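Long-range contact in choline/ethanolamine kinase family protein (Mesorhizobium loti, PDB 3DXQ), which probably phosphorylates ethanolamine, choline or a similar small amino alcohol: residues Pro149-Val155 against Phe279-Lys283. Sequence-based numbering, arbitrary orientation.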
loop_
_atom_site.group_PDB
_atom_site.type_symbol
_atom_site.label_atom_id
_atom_site.label_comp_id
_atom_site.label_asym_id
_atom_site.label_seq_id
_atom_site.Cartn_x
_atom_site.Cartn_y
_atom_site.Cartn_z
ATOM N N PRO A 149 -9.034 -22.195 2.176
ATOM C CA PRO A 149 -8.922 -22.590 0.759
ATOM C C PRO A 149 -8.089 -23.844 0.493
ATOM O O PRO A 149 -7.292 -24.266 1.336
ATOM C CB PRO A 149 -8.267 -21.373 0.094
ATOM C CG PRO A 149 -7.637 -20.600 1.203
ATOM C CD PRO A 149 -8.445 -20.863 2.425
ATOM N N ALA A 150 -8.288 -24.428 -0.682
ATOM C CA ALA A 150 -7.534 -25.609 -1.091
ATOM C C ALA A 150 -6.052 -25.264 -1.285
ATOM O O ALA A 150 -5.720 -24.312 -1.994
ATOM C CB ALA A 150 -8.119 -26.191 -2.371
ATOM N N GLY A 151 -5.169 -26.027 -0.639
ATOM C CA GLY A 151 -3.718 -25.794 -0.698
ATOM C C GLY A 151 -3.238 -24.683 0.224
ATOM O O GLY A 151 -2.175 -24.077 0.009
ATOM N N TYR A 152 -4.036 -24.402 1.250
ATOM C CA TYR A 152 -3.699 -23.405 2.258
ATOM C C TYR A 152 -2.341 -23.736 2.865
ATOM O O TYR A 152 -1.434 -22.887 2.900
ATOM C CB TYR A 152 -4.785 -23.396 3.341
ATOM C CG TYR A 152 -4.527 -22.482 4.520
ATOM C CD1 TYR A 152 -4.847 -21.133 4.464
ATOM C CD2 TYR A 152 -3.993 -22.982 5.707
ATOM C CE1 TYR A 152 -4.627 -20.306 5.550
ATOM C CE2 TYR A 152 -3.765 -22.158 6.795
ATOM C CZ TYR A 152 -4.087 -20.831 6.711
ATOM O OH TYR A 152 -3.868 -20.028 7.799
ATOM N N HIS A 153 -2.199 -24.985 3.303
ATOM C CA HIS A 153 -0.980 -25.421 3.979
ATOM C C HIS A 153 0.244 -25.510 3.051
ATOM O O HIS A 153 1.380 -25.327 3.501
ATOM C CB HIS A 153 -1.235 -26.724 4.745
ATOM C CG HIS A 153 -2.274 -26.580 5.815
ATOM N ND1 HIS A 153 -3.546 -27.105 5.700
ATOM C CD2 HIS A 153 -2.241 -25.926 7.002
ATOM C CE1 HIS A 153 -4.244 -26.804 6.782
ATOM N NE2 HIS A 153 -3.477 -26.088 7.587
ATOM N N ASP A 154 0.023 -25.752 1.762
ATOM C CA ASP A 154 1.132 -25.790 0.802
ATOM C C ASP A 154 1.688 -24.375 0.629
ATOM O O ASP A 154 2.887 -24.123 0.813
ATOM C CB ASP A 154 0.673 -26.330 -0.555
ATOM C CG ASP A 154 0.159 -27.757 -0.479
ATOM O OD1 ASP A 154 0.689 -28.551 0.332
ATOM O OD2 ASP A 154 -0.777 -28.081 -1.236
ATOM N N VAL A 155 0.805 -23.448 0.291
ATOM C CA VAL A 155 1.209 -22.073 0.126
ATOM C C VAL A 155 1.974 -21.576 1.372
ATOM O O VAL A 155 2.985 -20.864 1.240
ATOM C CB VAL A 155 -0.002 -21.168 -0.189
ATOM C CG1 VAL A 155 0.359 -19.708 0.005
ATOM C CG2 VAL A 155 -0.522 -21.425 -1.602
ATOM N N PHE A 279 -5.999 -15.242 -2.612
ATOM C CA PHE A 279 -5.281 -16.487 -2.403
ATOM C C PHE A 279 -5.063 -17.206 -3.727
ATOM O O PHE A 279 -3.943 -17.587 -4.051
ATOM C CB PHE A 279 -6.034 -17.407 -1.458
ATOM C CG PHE A 279 -5.324 -18.695 -1.205
ATOM C CD1 PHE A 279 -4.350 -18.777 -0.223
ATOM C CD2 PHE A 279 -5.591 -19.812 -1.979
ATOM C CE1 PHE A 279 -3.669 -19.963 0.002
ATOM C CE2 PHE A 279 -4.922 -21.004 -1.758
ATOM C CZ PHE A 279 -3.951 -21.079 -0.769
ATOM N N ALA A 280 -6.146 -17.387 -4.481
ATOM C CA ALA A 280 -6.109 -18.112 -5.756
ATOM C C ALA A 280 -5.112 -17.495 -6.731
ATOM O O ALA A 280 -4.412 -18.214 -7.449
ATOM C CB ALA A 280 -7.489 -18.152 -6.371
ATOM N N ARG A 281 -5.047 -16.163 -6.744
ATOM C CA ARG A 281 -4.080 -15.442 -7.565
ATOM C C ARG A 281 -2.657 -15.765 -7.101
ATOM O O ARG A 281 -1.766 -16.046 -7.912
ATOM C CB ARG A 281 -4.346 -13.931 -7.463
ATOM C CG ARG A 281 -3.408 -13.058 -8.283
ATOM C CD ARG A 281 -3.966 -11.661 -8.419
ATOM N NE ARG A 281 -4.137 -11.027 -7.119
ATOM C CZ ARG A 281 -4.804 -9.898 -6.899
ATOM N NH1 ARG A 281 -5.390 -9.253 -7.894
ATOM N NH2 ARG A 281 -4.897 -9.422 -5.666
ATOM N N CYS A 282 -2.467 -15.702 -5.786
ATOM C CA CYS A 282 -1.206 -16.004 -5.147
ATOM C C CYS A 282 -0.752 -17.410 -5.478
ATOM O O CYS A 282 0.361 -17.620 -5.966
ATOM C CB CYS A 282 -1.364 -15.871 -3.641
ATOM S SG CYS A 282 0.041 -16.464 -2.766
ATOM N N LYS A 283 -1.633 -18.372 -5.201
ATOM C CA LYS A 283 -1.368 -19.773 -5.460
ATOM C C LYS A 283 -1.038 -19.971 -6.935
ATOM O O LYS A 283 -0.162 -20.772 -7.276
ATOM C CB LYS A 283 -2.585 -20.614 -5.054
ATOM C CG LYS A 283 -2.531 -22.106 -5.417
ATOM C CD LYS A 283 -3.835 -22.816 -4.986
ATOM C CE LYS A 283 -4.109 -24.092 -5.777
ATOM N NZ LYS A 283 -3.028 -25.055 -5.612
#
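The phenyl ring of Phe279 has the pyrrolidine of Pro149 over one face: Pro149 CG stands 3.8 Å from the ring centroid and only 9° off the ring normal, a CH-pi contact, with Pro149 CB close by above Phe279 CD2. At the ring's edge lie two backbone oxygens, Ala150 O at 3.4 Å from Phe279 CE2 and Gly151 O near Phe279 CZ and in the ring plane. Val155 meets the ring obliquely, its CG2 branch coming to 3.5 Å from Phe279 CZ. With CG anti to the backbone N (chi1 -179°), Phe279 extends from its helix into the bend formed by 149-152. That bend is a type II turn from Pro149 to Tyr152, closed by the hydrogen bond from Tyr152 N to Pro149 O (3.3 Å); its third residue, Gly151, has the positive phi (80°) expected there and also occupies the N-cap position of helix 152-167. Gly151 O accepts a hydrogen bond from Val155 N at 3.1 Å, so the oxygen beside the ring edge belongs to the first helical turn. The contact thus joins the start of helix 152-167 to helix 271-287 in the helical part of a kinase-like phosphotransferase fold, where helix 237-263 borders both: Val155 touches Leu252 and Phe279 touches Thr255. Cutting Phe279 back to an alanine would probably leave the Pro149 ring and Val155 CG2 without their shared aromatic partner and open a gap between the turn and the helix. The other branch, Val155 CG1, faces Cys282 SG at 4.3 Å, a looser apolar approach. Lys283 runs its aliphatic chain past the turn, CD lying 3.8 Å from Ala150 O, before its chain bends at chi4; its NZ forms a salt bridge with Glu287, one helical turn further on.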